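Local coordinates for protein leucine aminopeptidase (PDB 7D1B) that probably acts as a zinc-dependent glutaminyl-peptide cyclotransferase of the M28 peptidase family, closing N-terminal glutamine into pyroglutamate, at residues A[56-59]-A[60-64]. Numbering follows the deposited sequence. Where two conformers were deposited one is given.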
# COMPACT_ATOMS: atom_id res chain seq x y z
N LYS A 56 4.70 -7.63 -14.43
CA LYS A 56 5.10 -6.67 -15.45
C LYS A 56 4.90 -5.25 -14.97
O LYS A 56 5.70 -4.37 -15.29
CB LYS A 56 4.33 -6.93 -16.75
CG LYS A 56 4.58 -5.92 -17.87
CD LYS A 56 3.63 -6.13 -19.06
CE LYS A 56 2.22 -5.62 -18.75
NZ LYS A 56 1.24 -5.81 -19.86
N TYR A 57 3.83 -4.99 -14.22
CA TYR A 57 3.63 -3.64 -13.69
C TYR A 57 4.70 -3.29 -12.65
O TYR A 57 5.14 -2.13 -12.60
CB TYR A 57 2.21 -3.48 -13.13
CG TYR A 57 1.13 -3.47 -14.18
CD1 TYR A 57 1.34 -2.84 -15.40
CD2 TYR A 57 -0.09 -4.07 -13.94
CE1 TYR A 57 0.35 -2.82 -16.36
CE2 TYR A 57 -1.10 -4.05 -14.89
CZ TYR A 57 -0.87 -3.44 -16.11
OH TYR A 57 -1.85 -3.41 -17.08
N VAL A 58 5.13 -4.25 -11.83
CA VAL A 58 6.27 -3.97 -10.95
C VAL A 58 7.48 -3.57 -11.77
O VAL A 58 8.18 -2.59 -11.47
CB VAL A 58 6.61 -5.16 -10.03
CG1 VAL A 58 7.84 -4.82 -9.19
CG2 VAL A 58 5.43 -5.52 -9.14
N GLN A 59 7.78 -4.36 -12.81
CA GLN A 59 8.94 -4.07 -13.65
C GLN A 59 8.81 -2.70 -14.30
O GLN A 59 9.79 -1.95 -14.39
CB GLN A 59 9.08 -5.15 -14.72
CG GLN A 59 10.34 -5.01 -15.56
CD GLN A 59 11.58 -5.36 -14.76
OE1 GLN A 59 11.69 -6.48 -14.25
NE2 GLN A 59 12.51 -4.42 -14.64
N GLN A 60 7.62 -2.35 -14.77
CA GLN A 60 7.43 -1.06 -15.43
C GLN A 60 7.72 0.10 -14.48
O GLN A 60 8.42 1.07 -14.83
CB GLN A 60 5.99 -0.97 -15.94
CG GLN A 60 5.67 0.35 -16.59
CD GLN A 60 4.24 0.47 -17.09
OE1 GLN A 60 3.44 -0.47 -16.99
NE2 GLN A 60 3.92 1.64 -17.65
N LEU A 61 7.18 0.01 -13.25
CA LEU A 61 7.41 1.07 -12.28
C LEU A 61 8.89 1.14 -11.91
O LEU A 61 9.47 2.23 -11.83
CB LEU A 61 6.52 0.89 -11.06
CG LEU A 61 5.01 1.04 -11.32
CD1 LEU A 61 4.23 0.73 -10.07
CD2 LEU A 61 4.67 2.44 -11.82
N CYS A 62 9.53 -0.01 -11.70
CA CYS A 62 10.96 0.01 -11.39
C CYS A 62 11.79 0.54 -12.55
O CYS A 62 12.82 1.17 -12.33
CB CYS A 62 11.45 -1.36 -10.95
SG CYS A 62 10.83 -1.89 -9.35
N ASP A 63 11.34 0.32 -13.79
CA ASP A 63 12.06 0.79 -14.96
C ASP A 63 12.02 2.30 -15.10
O ASP A 63 12.80 2.85 -15.89
CB ASP A 63 11.50 0.13 -16.23
CG ASP A 63 11.96 -1.31 -16.40
OD1 ASP A 63 12.87 -1.76 -15.67
OD2 ASP A 63 11.41 -1.99 -17.28
N ILE A 64 11.13 2.98 -14.38
CA ILE A 64 11.25 4.44 -14.29
C ILE A 64 12.58 4.87 -13.68
O ILE A 64 13.08 5.96 -13.97
CB ILE A 64 10.05 5.01 -13.51
CG1 ILE A 64 8.79 4.75 -14.31
CG2 ILE A 64 10.23 6.51 -13.17
CD1 ILE A 64 7.52 5.03 -13.54
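The last turns of helix 51-63, one of the helices of this M28-family fold, bring Gln59 against Asp63 and Tyr57 against Gln60. Four consecutive i to i+4 backbone bonds identify the segment as alpha-helical: the N atoms of Gln60, Leu61, Cys62 and Asp63 reach the O atoms of Lys56, Tyr57, Val58 and Gln59, the bond of Asp63 N to Gln59 O being the most bent of the four. On the outer face a side-chain bond spans the same interval as the last of them, Gln59 NE2 donating to Asp63 OD1 at 2.9 Å. Asp63 OD1 lies almost in the amide plane of Gln59, whereas NE2 comes to it from above the carboxylate plane, 37° out of it. Gln59 sends CG away from its backbone N and then bends at chi2 (71°), which turns the amide toward Asp63. A leucine in place of Gln59 would probably leave Asp63 OD1 without this donor and its carboxylate freer to turn. Tyr57 and Val58 are buried, packing on Ala161 of helix 153-167, and Tyr57 OH is hydrogen-bonded to His168. Cys62, whose side chain is about 9 Å from that of the zinc ligand Asp155, places SG 4.2 Å from Val58 CG1. Gln60 lies alongside the Tyr57 ring, its amide turned 43° from the ring plane and its OE1 meeting the ring edge 3.5 Å from Tyr57 CD1.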